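Local atomic coordinates of putative NAD(P)H-flavin oxidoreductase (Streptococcus pyogenes serotype M1, PDB entry 2HAY), a protein that binds flavin mononucleotide and probably uses NADH or NADPH for flavin-dependent reduction of nitrogenous compounds or quinones. Residues F172-N178 with G193-M197; V24-I30 with S199-L204; I101-L105 with R119-Y123; W54-V58 with V186-E192. All blocks are in the same frame, centred on the assembly; numbering follows the deposited sequence. Where two conformers were deposited one is given.

Interaction 1: F172-N178 with G193-M197; sequences FHYDKVN and GIASM
With chi1 at 59°, Phe172 carries its ring between its own backbone N and carbonyl carbon and aims it at strand 193-197, while Met197, extended beyond CG, reaches back from the strand to meet it. The selenomethionine methyl CE of Met197 sits 3.5 Å from the Phe172 ring centroid and 8° off the ring normal, a CH-pi contact over the centre of one face; the selenium lies obliquely, so the pair is also a Met-aromatic contact. The opposite face of Phe172 is overlapped by the nearly parallel Tyr174 ring, offset so that CE1 lies over the rim, and Ile194 CG2 comes up at the Phe172 ring edge, 3.8 Å from CE2. Val177 CG1 meets Met197 CE tip to tip at 3.6 Å. This is helix-on-sheet packing of the alpha/beta nitroreductase fold: segments 174-178 and 193-197, at the start of helix 174-183 and on strand 192-201, run at 124° with axes 8.3 Å apart, and Ile194 and Met197 also touch strand 84-91. Ala195 and Ser196 both face Leu88, forming a classic beta bulge. At the bulge, Tyr174 OH donates to Ala195 O at 2.6 Å, approaching from above the carbonyl plane. Asn178 OD1 accepts from Ile194 N at 3.0 Å through an in-plane lone pair, nearly straight. A water joins Asn178 ND2 to Ile194 O.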
loop_
_atom_site.group_PDB
_atom_site.type_symbol
_atom_site.label_atom_id
_atom_site.label_comp_id
_atom_site.label_asym_id
_atom_site.label_seq_id
_atom_site.Cartn_x
_atom_site.Cartn_y
_atom_site.Cartn_z
ATOM N N PHE B 172 12.964 10.996 -4.335
ATOM C CA PHE B 172 13.834 11.824 -3.506
ATOM C C PHE B 172 14.912 10.944 -2.898
ATOM O O PHE B 172 14.766 9.711 -2.878
ATOM C CB PHE B 172 13.057 12.578 -2.423
ATOM C CG PHE B 172 12.304 11.699 -1.474
ATOM C CD1 PHE B 172 10.968 11.395 -1.696
ATOM C CD2 PHE B 172 12.916 11.183 -0.354
ATOM C CE1 PHE B 172 10.253 10.579 -0.807
ATOM C CE2 PHE B 172 12.205 10.371 0.536
ATOM C CZ PHE B 172 10.884 10.069 0.294
ATOM N N HIS B 173 16.006 11.578 -2.445
ATOM C CA HIS B 173 17.106 10.855 -1.811
ATOM C C HIS B 173 16.720 10.579 -0.371
ATOM O O HIS B 173 16.734 11.480 0.480
ATOM C CB HIS B 173 18.402 11.691 -1.862
ATOM C CG HIS B 173 19.648 10.895 -1.632
ATOM N ND1 HIS B 173 20.018 10.438 -0.386
ATOM C CD2 HIS B 173 20.600 10.461 -2.492
ATOM C CE1 HIS B 173 21.159 9.776 -0.482
ATOM N NE2 HIS B 173 21.535 9.778 -1.751
ATOM N N TYR B 174 16.376 9.322 -0.103
ATOM C CA TYR B 174 15.864 8.925 1.212
ATOM C C TYR B 174 16.838 9.271 2.342
ATOM O O TYR B 174 16.451 9.917 3.306
ATOM C CB TYR B 174 15.468 7.438 1.200
ATOM C CG TYR B 174 14.082 7.210 0.644
ATOM C CD1 TYR B 174 13.765 7.532 -0.680
ATOM C CD2 TYR B 174 13.069 6.707 1.449
ATOM C CE1 TYR B 174 12.466 7.345 -1.188
ATOM C CE2 TYR B 174 11.783 6.504 0.949
ATOM C CZ TYR B 174 11.494 6.830 -0.361
ATOM O OH TYR B 174 10.215 6.633 -0.842
ATOM N N ASP B 175 18.112 8.893 2.213
ATOM C CA ASP B 175 19.087 9.170 3.266
ATOM C C ASP B 175 19.186 10.672 3.572
ATOM O O ASP B 175 19.131 11.088 4.743
ATOM C CB ASP B 175 20.460 8.600 2.866
ATOM C CG ASP B 175 21.573 8.958 3.844
ATOM O OD1 ASP B 175 21.743 8.217 4.822
ATOM O OD2 ASP B 175 22.302 9.951 3.588
ATOM N N LYS B 176 19.341 11.476 2.520
ATOM C CA LYS B 176 19.418 12.911 2.662
ATOM C C LYS B 176 18.169 13.538 3.301
ATOM O O LYS B 176 18.284 14.406 4.151
ATOM C CB LYS B 176 19.716 13.565 1.309
ATOM C CG LYS B 176 21.138 13.292 0.836
ATOM C CD LYS B 176 21.433 13.950 -0.511
ATOM C CE LYS B 176 22.768 13.441 -1.146
ATOM N NZ LYS B 176 22.705 13.625 -2.665
ATOM N N VAL B 177 16.984 13.076 2.902
ATOM C CA VAL B 177 15.719 13.603 3.432
ATOM C C VAL B 177 15.520 13.176 4.873
ATOM O O VAL B 177 15.102 13.989 5.711
ATOM C CB VAL B 177 14.522 13.208 2.526
ATOM C CG1 VAL B 177 13.209 13.533 3.196
ATOM C CG2 VAL B 177 14.632 13.964 1.199
ATOM N N ASN B 178 15.830 11.907 5.158
ATOM C CA ASN B 178 15.928 11.420 6.530
ATOM C C ASN B 178 16.850 12.274 7.388
ATOM O O ASN B 178 16.532 12.586 8.523
ATOM C CB ASN B 178 16.389 9.960 6.569
ATOM C CG ASN B 178 15.221 8.965 6.421
ATOM O OD1 ASN B 178 14.105 9.255 6.815
ATOM N ND2 ASN B 178 15.503 7.778 5.881
ATOM N N GLY B 193 12.067 5.890 9.777
ATOM C CA GLY B 193 12.553 6.436 8.512
ATOM C C GLY B 193 11.372 6.758 7.597
ATOM O O GLY B 193 10.281 6.186 7.713
ATOM N N ILE B 194 11.573 7.702 6.704
ATOM C CA ILE B 194 10.520 8.052 5.781
ATOM C C ILE B 194 10.274 6.893 4.788
ATOM O O ILE B 194 11.227 6.245 4.341
ATOM C CB ILE B 194 10.834 9.416 5.066
ATOM C CG1 ILE B 194 9.584 9.930 4.324
ATOM C CG2 ILE B 194 12.100 9.329 4.164
ATOM C CD1 ILE B 194 9.663 11.411 3.939
ATOM N N ALA B 195 8.996 6.644 4.480
ATOM C CA ALA B 195 8.577 5.644 3.508
ATOM C C ALA B 195 8.255 6.307 2.161
ATOM O O ALA B 195 8.645 5.813 1.078
ATOM C CB ALA B 195 7.362 4.878 4.046
ATOM N N SER B 196 7.546 7.426 2.234
ATOM C CA SER B 196 7.143 8.166 1.044
ATOM C C SER B 196 6.579 9.554 1.437
ATOM O O SER B 196 6.497 9.895 2.627
ATOM C CB SER B 196 6.098 7.338 0.252
ATOM O OG SER B 196 4.904 7.235 0.987
HETATM N N MSE B 197 6.199 10.342 0.441
HETATM C CA MSE B 197 5.498 11.597 0.674
HETATM C C MSE B 197 4.215 11.610 -0.160
HETATM O O MSE B 197 4.103 10.889 -1.151
HETATM C CB MSE B 197 6.376 12.785 0.254
HETATM C CG MSE B 197 7.761 12.854 0.871
HETATM SE SE MSE B 197 8.861 14.236 -0.059
HETATM C CE MSE B 197 10.547 13.890 0.778
HETATM O O HOH W 1 13.838 5.728 4.963
#

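Interaction 2: V24-I30 with S199-L204; sequences VYKEEKI and SLGYRL
A single beta bridge, Tyr25 with Arg203, joins the loop between helices 6-18 and 32-43 to the chain leaving strand 192-201, at one end of the antiparallel sheet of this nitroreductase fold. Two backbone bonds flank it: Lys26 N to Tyr202 O, 2.9 Å, and Leu204 N to Val24 O, 3.2 Å and 174° at the hydrogen. In Tyr25, CG lies anti to the carbonyl carbon (chi1 -56°), which swings the ring along the strand toward Ser199, with Leu200 O over one face and CD2 3.6 Å from Gly201 C. Gly201 has no side chain, and the ring passes close against its backbone. Tyr202 turns its ring edge to Glu28 O, CD1 3.4 Å away, and a water links Tyr202 N with Lys26 O and Glu28 O. Ile30 CD1 packs on Leu200 CB at 3.6 Å, and Val24 lies alongside Leu204. The Arg203 guanidinium salt-bridges Asp165 and Asp206, outside the pair. At the far end of the Tyr25 ring, beside the FMN-binding Gln78, the hydroxyl OH hydrogen-bonds Ser199 OG at 2.8 Å.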
loop_
_atom_site.group_PDB
_atom_site.type_symbol
_atom_site.label_atom_id
_atom_site.label_comp_id
_atom_site.label_asym_id
_atom_site.label_seq_id
_atom_site.Cartn_x
_atom_site.Cartn_y
_atom_site.Cartn_z
ATOM N N VAL B 24 1.362 20.052 -10.394
ATOM C CA VAL B 24 1.179 21.484 -10.158
ATOM C C VAL B 24 -0.226 21.805 -9.638
ATOM O O VAL B 24 -1.236 21.469 -10.277
ATOM C CB VAL B 24 1.490 22.320 -11.416
ATOM C CG1 VAL B 24 1.511 23.802 -11.062
ATOM C CG2 VAL B 24 2.828 21.900 -12.018
ATOM N N TYR B 25 -0.262 22.442 -8.467
ATOM C CA TYR B 25 -1.506 22.766 -7.780
ATOM C C TYR B 25 -1.728 24.263 -7.800
ATOM O O TYR B 25 -0.779 25.048 -7.902
ATOM C CB TYR B 25 -1.478 22.283 -6.323
ATOM C CG TYR B 25 -1.200 20.805 -6.190
ATOM C CD1 TYR B 25 0.109 20.322 -6.150
ATOM C CD2 TYR B 25 -2.251 19.881 -6.153
ATOM C CE1 TYR B 25 0.364 18.941 -6.039
ATOM C CE2 TYR B 25 -2.009 18.528 -6.041
ATOM C CZ TYR B 25 -0.699 18.068 -5.999
ATOM O OH TYR B 25 -0.465 16.734 -5.915
ATOM N N LYS B 26 -2.992 24.655 -7.704
ATOM C CA LYS B 26 -3.302 26.043 -7.475
ATOM C C LYS B 26 -3.198 26.381 -5.993
ATOM O O LYS B 26 -2.873 25.527 -5.171
ATOM C CB LYS B 26 -4.643 26.442 -8.084
ATOM C CG LYS B 26 -5.817 25.642 -7.722
ATOM C CD LYS B 26 -6.821 25.829 -8.829
ATOM C CE LYS B 26 -8.246 25.671 -8.333
ATOM N NZ LYS B 26 -9.252 26.043 -9.386
ATOM N N GLU B 27 -3.442 27.649 -5.678
ATOM C CA GLU B 27 -3.167 28.193 -4.362
ATOM C C GLU B 27 -4.203 27.812 -3.300
ATOM O O GLU B 27 -3.914 27.848 -2.106
ATOM C CB GLU B 27 -2.997 29.708 -4.459
ATOM C CG GLU B 27 -1.996 30.249 -3.468
ATOM C CD GLU B 27 -1.516 31.653 -3.800
ATOM O OE1 GLU B 27 -0.696 32.171 -3.023
ATOM O OE2 GLU B 27 -1.948 32.242 -4.821
ATOM N N GLU B 28 -5.393 27.502 -3.812
ATOM C CA GLU B 28 -6.542 27.005 -3.059
ATOM C C GLU B 28 -6.198 25.870 -2.075
ATOM O O GLU B 28 -5.694 24.795 -2.445
ATOM C CB GLU B 28 -7.680 26.595 -4.015
ATOM C CG GLU B 28 -8.642 27.752 -4.424
ATOM C CD GLU B 28 -8.125 28.693 -5.545
ATOM O OE1 GLU B 28 -8.967 29.165 -6.350
ATOM O OE2 GLU B 28 -6.910 28.995 -5.621
ATOM N N LYS B 29 -6.503 26.133 -0.806
ATOM C CA LYS B 29 -6.171 25.235 0.294
ATOM C C LYS B 29 -7.290 24.269 0.665
ATOM O O LYS B 29 -8.471 24.545 0.435
ATOM C CB LYS B 29 -5.744 26.027 1.538
ATOM C CG LYS B 29 -4.485 26.858 1.350
ATOM C CD LYS B 29 -4.787 28.344 1.320
ATOM C CE LYS B 29 -4.839 28.926 2.736
ATOM N NZ LYS B 29 -4.464 30.354 2.764
ATOM N N ILE B 30 -6.900 23.139 1.254
ATOM C CA ILE B 30 -7.848 22.109 1.689
ATOM C C ILE B 30 -8.408 22.533 3.039
ATOM O O ILE B 30 -7.679 23.057 3.859
ATOM C CB ILE B 30 -7.119 20.740 1.802
ATOM C CG1 ILE B 30 -6.728 20.228 0.417
ATOM C CG2 ILE B 30 -7.943 19.687 2.597
ATOM C CD1 ILE B 30 -5.524 19.318 0.466
ATOM N N SER B 199 1.659 14.696 -1.768
ATOM C CA SER B 199 1.137 16.065 -1.885
ATOM C C SER B 199 -0.370 16.040 -2.095
ATOM O O SER B 199 -0.893 15.134 -2.718
ATOM C CB SER B 199 1.810 16.831 -3.024
ATOM O OG SER B 199 1.719 16.101 -4.226
ATOM N N LEU B 200 -1.059 17.039 -1.556
ATOM C CA LEU B 200 -2.494 17.159 -1.722
ATOM C C LEU B 200 -2.858 18.618 -2.078
ATOM O O LEU B 200 -2.152 19.557 -1.690
ATOM C CB LEU B 200 -3.231 16.688 -0.464
ATOM C CG LEU B 200 -2.788 15.354 0.129
ATOM C CD1 LEU B 200 -1.803 15.612 1.299
ATOM C CD2 LEU B 200 -3.964 14.570 0.621
ATOM N N GLY B 201 -3.942 18.783 -2.835
ATOM C CA GLY B 201 -4.391 20.122 -3.265
ATOM C C GLY B 201 -5.387 20.024 -4.393
ATOM O O GLY B 201 -6.030 19.014 -4.563
ATOM N N TYR B 202 -5.521 21.085 -5.167
ATOM C CA TYR B 202 -6.418 21.107 -6.304
ATOM C C TYR B 202 -5.600 21.390 -7.536
ATOM O O TYR B 202 -4.795 22.326 -7.552
ATOM C CB TYR B 202 -7.528 22.144 -6.102
ATOM C CG TYR B 202 -8.290 21.858 -4.844
ATOM C CD1 TYR B 202 -8.005 22.539 -3.645
ATOM C CD2 TYR B 202 -9.263 20.850 -4.825
ATOM C CE1 TYR B 202 -8.713 22.231 -2.466
ATOM C CE2 TYR B 202 -9.967 20.543 -3.676
ATOM C CZ TYR B 202 -9.695 21.222 -2.500
ATOM O OH TYR B 202 -10.428 20.859 -1.382
ATOM N N ARG B 203 -5.806 20.569 -8.566
ATOM C CA ARG B 203 -5.030 20.702 -9.778
ATOM C C ARG B 203 -5.196 22.117 -10.344
ATOM O O ARG B 203 -6.292 22.682 -10.321
ATOM C CB ARG B 203 -5.452 19.654 -10.803
ATOM C CG ARG B 203 -6.835 19.910 -11.421
ATOM C CD ARG B 203 -7.248 18.777 -12.320
ATOM N NE ARG B 203 -7.342 17.530 -11.570
ATOM C CZ ARG B 203 -7.682 16.355 -12.088
ATOM N NH1 ARG B 203 -7.960 16.259 -13.376
ATOM N NH2 ARG B 203 -7.747 15.276 -11.312
ATOM N N LEU B 204 -4.094 22.676 -10.828
ATOM C CA LEU B 204 -4.122 23.911 -11.597
ATOM C C LEU B 204 -5.002 23.717 -12.834
ATOM O O LEU B 204 -5.873 24.539 -13.107
ATOM C CB LEU B 204 -2.694 24.302 -11.986
ATOM C CG LEU B 204 -2.406 25.689 -12.556
ATOM C CD1 LEU B 204 -2.861 26.800 -11.606
ATOM C CD2 LEU B 204 -0.915 25.803 -12.873
HETATM O O HOH W 2 -4.245 23.489 -3.991
#

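Interaction 3: I101-L105 with R119-Y123; sequences IKNSL and RLKLY. With SO4 (sulfate ion), chain G.
The Tyr123 ring has Arg119 O over one face, offset toward the rim, and sulfate O1 at its edge; Ile101 CG2 and Leu105 CD2 approach it obliquely. The Arg119 guanidinium has Tyr123 OH and sulfate O4 at its edge, near its plane, whereas sulfate O1 lies oblique to it, 2.9 Å from NH2. Below these polar ends the contact is apolar. Leu105 and Tyr123 lie antiparallel, alongside one another, with Leu105 CD2 3.7 Å from Tyr123 CE1, and the same methyl lies 3.8 Å from Arg119 CD. Ile101 CG2 reaches Tyr123 CD1 at 3.7 Å. It also meets Leu120 CD2, which itself touches Leu105 CD1. With CG2 anti to the backbone N, Ile101 turns this methyl into the groove between Leu120 and Tyr123. The motif is a helix pair, 99-106 with 116-130, whose segments 101-105 and 119-123 are inclined at 134° with axes 11.3 Å apart, so the branched side chains must span a wide gap. Arg119 also packs on Arg23 of the second subunit, an FMN-binding residue, which places this edge at the dimer interface. A water connects Ser104 OG to Tyr123 OH, and Ser104 OG donates to Ile101 O at 2.6 Å. The sulfate, probably from the crystallisation liquor, probably offsets the positive charge of Arg119, which has Arg108 close by, consistent with a basic patch able to hold an anion above a hydrophobic seam.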
loop_
_atom_site.group_PDB
_atom_site.type_symbol
_atom_site.label_atom_id
_atom_site.label_comp_id
_atom_site.label_asym_id
_atom_site.label_seq_id
_atom_site.Cartn_x
_atom_site.Cartn_y
_atom_site.Cartn_z
ATOM N N ILE B 101 6.152 -4.552 18.939
ATOM C CA ILE B 101 5.308 -5.736 18.687
ATOM C C ILE B 101 4.542 -6.129 19.957
ATOM O O ILE B 101 3.368 -6.480 19.900
ATOM C CB ILE B 101 6.071 -6.955 18.049
ATOM C CG1 ILE B 101 5.980 -6.942 16.512
ATOM C CG2 ILE B 101 5.399 -8.254 18.399
ATOM C CD1 ILE B 101 6.939 -6.060 15.874
ATOM N N LYS B 102 5.214 -6.038 21.098
ATOM C CA LYS B 102 4.602 -6.319 22.406
ATOM C C LYS B 102 3.461 -5.343 22.730
ATOM O O LYS B 102 2.414 -5.733 23.232
ATOM C CB LYS B 102 5.669 -6.272 23.502
ATOM C CG LYS B 102 5.201 -6.829 24.833
ATOM C CD LYS B 102 6.231 -6.652 25.922
ATOM C CE LYS B 102 5.590 -6.916 27.296
ATOM N NZ LYS B 102 6.640 -7.152 28.337
ATOM N N ASN B 103 3.666 -4.071 22.418
ATOM C CA ASN B 103 2.654 -3.070 22.690
ATOM C C ASN B 103 1.410 -3.235 21.828
ATOM O O ASN B 103 0.317 -2.875 22.240
ATOM C CB ASN B 103 3.240 -1.673 22.538
ATOM C CG ASN B 103 4.246 -1.343 23.623
ATOM O OD1 ASN B 103 4.167 -1.851 24.743
ATOM N ND2 ASN B 103 5.189 -0.468 23.300
ATOM N N SER B 104 1.583 -3.813 20.641
ATOM C CA SER B 104 0.491 -3.977 19.692
ATOM C C SER B 104 -0.458 -5.090 20.171
ATOM O O SER B 104 -1.646 -5.093 19.853
ATOM C CB SER B 104 1.030 -4.235 18.271
ATOM O OG SER B 104 1.653 -5.506 18.149
ATOM N N LEU B 105 0.088 -6.012 20.953
ATOM C CA LEU B 105 -0.681 -7.058 21.582
ATOM C C LEU B 105 -1.362 -6.530 22.841
ATOM O O LEU B 105 -2.551 -6.747 23.037
ATOM C CB LEU B 105 0.220 -8.271 21.875
ATOM C CG LEU B 105 0.720 -9.005 20.621
ATOM C CD1 LEU B 105 1.908 -9.902 20.933
ATOM C CD2 LEU B 105 -0.407 -9.820 19.982
ATOM N N ARG B 119 1.251 -15.790 20.912
ATOM C CA ARG B 119 1.262 -14.940 19.716
ATOM C C ARG B 119 2.685 -14.571 19.327
ATOM O O ARG B 119 3.038 -14.637 18.154
ATOM C CB ARG B 119 0.357 -13.709 19.846
ATOM C CG ARG B 119 -0.969 -13.889 19.105
ATOM C CD ARG B 119 -2.124 -13.259 19.877
ATOM N NE ARG B 119 -3.457 -13.538 19.318
ATOM C CZ ARG B 119 -3.954 -12.957 18.225
ATOM N NH1 ARG B 119 -5.183 -13.257 17.800
ATOM N NH2 ARG B 119 -3.219 -12.079 17.543
ATOM N N LEU B 120 3.511 -14.244 20.320
ATOM C CA LEU B 120 4.914 -13.901 20.058
ATOM C C LEU B 120 5.633 -15.023 19.305
ATOM O O LEU B 120 6.467 -14.761 18.423
ATOM C CB LEU B 120 5.657 -13.533 21.341
ATOM C CG LEU B 120 5.273 -12.173 21.941
ATOM C CD1 LEU B 120 6.034 -11.937 23.248
ATOM C CD2 LEU B 120 5.538 -11.066 20.960
ATOM N N LYS B 121 5.265 -16.258 19.633
ATOM C CA LYS B 121 5.815 -17.443 18.993
ATOM C C LYS B 121 5.402 -17.558 17.525
ATOM O O LYS B 121 6.207 -17.958 16.693
ATOM C CB LYS B 121 5.383 -18.692 19.757
ATOM C CG LYS B 121 6.326 -19.843 19.630
ATOM C CD LYS B 121 6.314 -20.669 20.928
ATOM C CE LYS B 121 7.662 -21.343 21.178
ATOM N NZ LYS B 121 8.205 -21.016 22.549
ATOM N N LEU B 122 4.152 -17.223 17.219
ATOM C CA LEU B 122 3.707 -17.120 15.832
ATOM C C LEU B 122 4.406 -15.984 15.085
ATOM O O LEU B 122 4.789 -16.119 13.912
ATOM C CB LEU B 122 2.199 -16.868 15.757
ATOM C CG LEU B 122 1.452 -17.851 14.850
ATOM C CD1 LEU B 122 0.003 -17.400 14.730
ATOM C CD2 LEU B 122 2.141 -18.029 13.461
ATOM N N TYR B 123 4.535 -14.846 15.751
ATOM C CA TYR B 123 5.168 -13.690 15.097
ATOM C C TYR B 123 6.625 -14.008 14.833
ATOM O O TYR B 123 7.173 -13.573 13.840
ATOM C CB TYR B 123 5.017 -12.400 15.910
ATOM C CG TYR B 123 3.588 -11.912 16.092
ATOM C CD1 TYR B 123 3.273 -11.012 17.100
ATOM C CD2 TYR B 123 2.552 -12.371 15.276
ATOM C CE1 TYR B 123 1.979 -10.562 17.281
ATOM C CE2 TYR B 123 1.245 -11.923 15.439
ATOM C CZ TYR B 123 0.971 -11.011 16.449
ATOM O OH TYR B 123 -0.319 -10.563 16.648
HETATM S S SO4 G . -3.197 -11.883 13.756
HETATM O O1 SO4 G . -2.366 -12.549 14.812
HETATM O O2 SO4 G . -2.333 -11.886 12.496
HETATM O O3 SO4 G . -4.545 -12.715 13.556
HETATM O O4 SO4 G . -3.547 -10.374 14.162
HETATM O O HOH W 3 -0.191 -7.463 17.311
#

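Interaction 4: W54-V58 with V186-E192; sequences WRFVV and VIDLEKE
The backbones of strand 54-58 and loop 186-192 stay well apart, the nearest CA pair being Val57 and Val186 at 8.6 Å, so side chains make the connection. Arg55 spans the gap, its chain bent at chi3 (-69°), and holds Glu192 through NE and NH1, one nitrogen to each carboxylate oxygen. Arg55 NE meets Glu192 OE1 at 2.9 Å on the syn side, 161° at the hydrogen, and NH1 donates to OE2, also at 2.9 Å but from above the carboxylate plane. The guanidinium and carboxylate planes stand 51° apart, so this salt bridge is two-pronged without being coplanar. Arg55 NH1 also reaches Val186 O at 3.0 Å, on an in-plane lone pair, and a water joins NH2 to the same carbonyl. In the nitroreductase fold this ties strand 54-59, outermost in this chain, to the loop leading from helix 174-183 into strand 192-201, across the intervening strand 84-91, whose Ile89 touches both Val57 and Glu192. Beyond strand 54-59, Phe56 to Val58 pair in parallel with a strand of the second subunit, continuing the sheet across the dimer. Asp188 N, 2.8 Å away, is a second donor to Glu192 OE2, accepted by that oxygen's anti lone pair; these bonds fix the carboxylate's rotation. Asp188 forms an Asx turn, its OD1 accepting from Glu190 N. Val57 CG2 and Val186 CG1 add a looser apolar touch at 4.2 Å.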
loop_
_atom_site.group_PDB
_atom_site.type_symbol
_atom_site.label_atom_id
_atom_site.label_comp_id
_atom_site.label_asym_id
_atom_site.label_seq_id
_atom_site.Cartn_x
_atom_site.Cartn_y
_atom_site.Cartn_z
ATOM N N TRP B 54 3.790 3.268 12.224
ATOM C CA TRP B 54 3.773 4.317 11.198
ATOM C C TRP B 54 3.354 5.625 11.830
ATOM O O TRP B 54 2.745 5.631 12.931
ATOM C CB TRP B 54 2.805 3.948 10.053
ATOM C CG TRP B 54 1.355 3.608 10.473
ATOM C CD1 TRP B 54 0.687 4.043 11.608
ATOM C CD2 TRP B 54 0.413 2.808 9.743
ATOM N NE1 TRP B 54 -0.595 3.569 11.610
ATOM C CE2 TRP B 54 -0.796 2.802 10.489
ATOM C CE3 TRP B 54 0.468 2.099 8.526
ATOM C CZ2 TRP B 54 -1.935 2.110 10.073
ATOM C CZ3 TRP B 54 -0.672 1.403 8.108
ATOM C CH2 TRP B 54 -1.866 1.427 8.878
ATOM N N ARG B 55 3.699 6.725 11.160
ATOM C CA ARG B 55 3.213 8.040 11.527
ATOM C C ARG B 55 2.942 8.803 10.269
ATOM O O ARG B 55 3.609 8.584 9.249
ATOM C CB ARG B 55 4.225 8.830 12.387
ATOM C CG ARG B 55 4.593 8.139 13.695
ATOM C CD ARG B 55 5.210 9.070 14.730
ATOM N NE ARG B 55 6.531 9.496 14.325
ATOM C CZ ARG B 55 6.843 10.718 13.889
ATOM N NH1 ARG B 55 8.113 10.999 13.571
ATOM N NH2 ARG B 55 5.917 11.674 13.810
ATOM N N PHE B 56 1.986 9.721 10.353
ATOM C CA PHE B 56 1.652 10.532 9.216
ATOM C C PHE B 56 1.809 11.971 9.626
ATOM O O PHE B 56 1.145 12.430 10.561
ATOM C CB PHE B 56 0.245 10.181 8.743
ATOM C CG PHE B 56 0.098 8.718 8.473
ATOM C CD1 PHE B 56 0.571 8.172 7.281
ATOM C CD2 PHE B 56 -0.424 7.868 9.444
ATOM C CE1 PHE B 56 0.498 6.788 7.059
ATOM C CE2 PHE B 56 -0.502 6.505 9.218
ATOM C CZ PHE B 56 -0.043 5.969 8.011
ATOM N N VAL B 57 2.745 12.662 8.988
ATOM C CA VAL B 57 3.016 14.032 9.412
ATOM C C VAL B 57 2.725 15.092 8.365
ATOM O O VAL B 57 3.185 15.013 7.228
ATOM C CB VAL B 57 4.354 14.251 10.228
ATOM C CG1 VAL B 57 5.156 12.955 10.476
ATOM C CG2 VAL B 57 5.190 15.520 9.756
ATOM N N VAL B 58 1.912 16.058 8.780
ATOM C CA VAL B 58 1.587 17.185 7.927
ATOM C C VAL B 58 2.733 18.170 7.992
ATOM O O VAL B 58 2.971 18.798 9.028
ATOM C CB VAL B 58 0.231 17.809 8.294
ATOM C CG1 VAL B 58 -0.087 18.965 7.372
ATOM C CG2 VAL B 58 -0.885 16.731 8.216
ATOM N N VAL B 186 12.062 16.076 13.362
ATOM C CA VAL B 186 10.775 15.662 12.809
ATOM C C VAL B 186 10.624 14.146 13.023
ATOM O O VAL B 186 9.534 13.639 13.319
ATOM C CB VAL B 186 10.609 16.087 11.319
ATOM C CG1 VAL B 186 9.270 15.597 10.738
ATOM C CG2 VAL B 186 10.677 17.606 11.188
ATOM N N ILE B 187 11.742 13.435 12.898
ATOM C CA ILE B 187 11.777 12.005 13.135
ATOM C C ILE B 187 12.926 11.670 14.068
ATOM O O ILE B 187 13.862 12.461 14.236
ATOM C CB ILE B 187 11.903 11.187 11.821
ATOM C CG1 ILE B 187 13.239 11.435 11.118
ATOM C CG2 ILE B 187 10.700 11.420 10.887
ATOM C CD1 ILE B 187 13.499 10.489 9.970
ATOM N N ASP B 188 12.834 10.513 14.722
ATOM C CA ASP B 188 14.004 9.935 15.387
ATOM C C ASP B 188 14.597 8.876 14.444
ATOM O O ASP B 188 14.079 7.773 14.359
ATOM C CB ASP B 188 13.626 9.324 16.738
ATOM C CG ASP B 188 14.808 8.643 17.429
ATOM O OD1 ASP B 188 15.948 8.693 16.915
ATOM O OD2 ASP B 188 14.602 8.049 18.505
ATOM N N LEU B 189 15.674 9.229 13.744
ATOM C CA LEU B 189 16.285 8.358 12.734
ATOM C C LEU B 189 16.732 6.979 13.250
ATOM O O LEU B 189 16.887 6.018 12.482
ATOM C CB LEU B 189 17.481 9.047 12.079
ATOM C CG LEU B 189 17.515 9.153 10.543
ATOM C CD1 LEU B 189 18.954 9.301 10.010
ATOM C CD2 LEU B 189 16.722 8.016 9.815
ATOM N N GLU B 190 16.964 6.870 14.543
ATOM C CA GLU B 190 17.323 5.560 15.092
ATOM C C GLU B 190 16.095 4.641 15.241
ATOM O O GLU B 190 16.245 3.430 15.335
ATOM C CB GLU B 190 18.100 5.714 16.410
ATOM C CG GLU B 190 19.315 6.685 16.342
ATOM C CD GLU B 190 20.531 6.173 15.513
ATOM O OE1 GLU B 190 21.457 6.999 15.281
ATOM O OE2 GLU B 190 20.594 4.974 15.097
ATOM N N LYS B 191 14.893 5.225 15.235
ATOM C CA LYS B 191 13.659 4.471 15.482
ATOM C C LYS B 191 12.742 4.338 14.262
ATOM O O LYS B 191 11.855 3.500 14.264
ATOM C CB LYS B 191 12.863 5.098 16.642
ATOM C CG LYS B 191 13.445 4.822 18.037
ATOM C CD LYS B 191 12.721 5.622 19.124
ATOM C CE LYS B 191 13.429 5.498 20.460
ATOM N NZ LYS B 191 12.944 6.517 21.439
ATOM N N GLU B 192 12.968 5.171 13.245
ATOM C CA GLU B 192 12.035 5.374 12.132
ATOM C C GLU B 192 12.718 6.031 10.927
ATOM O O GLU B 192 13.823 6.598 11.033
ATOM C CB GLU B 192 10.803 6.193 12.563
ATOM C CG GLU B 192 11.046 7.669 12.860
ATOM C CD GLU B 192 9.997 8.315 13.782
ATOM O OE1 GLU B 192 8.841 7.800 13.933
ATOM O OE2 GLU B 192 10.346 9.348 14.387
HETATM O O HOH W 4 7.014 14.547 13.870
#

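Interactions 1 and 4 are neighbours, with centres 11 Å apart, and they touch directly: Asn178 OD1 lies 3.4 Å from Ile187 CD1, and Asn178 CB packs on Leu189 CD2. Interaction 1 shares strand 192-201 with interaction 2, the two centres being 23 Å apart. Both lie near the flavin: the side chain of Ser196 is about 6 Å and that of Ser199 about 8 Å from a bound FMN. Interaction 3 stands apart, its centre 42 Å from that of interaction 2 and on the opposite side of the chain's centre, yet the Tyr123 side chain is about 7 Å from a bound FMN. Interactions 1, 3 and 4 all touch the second subunit.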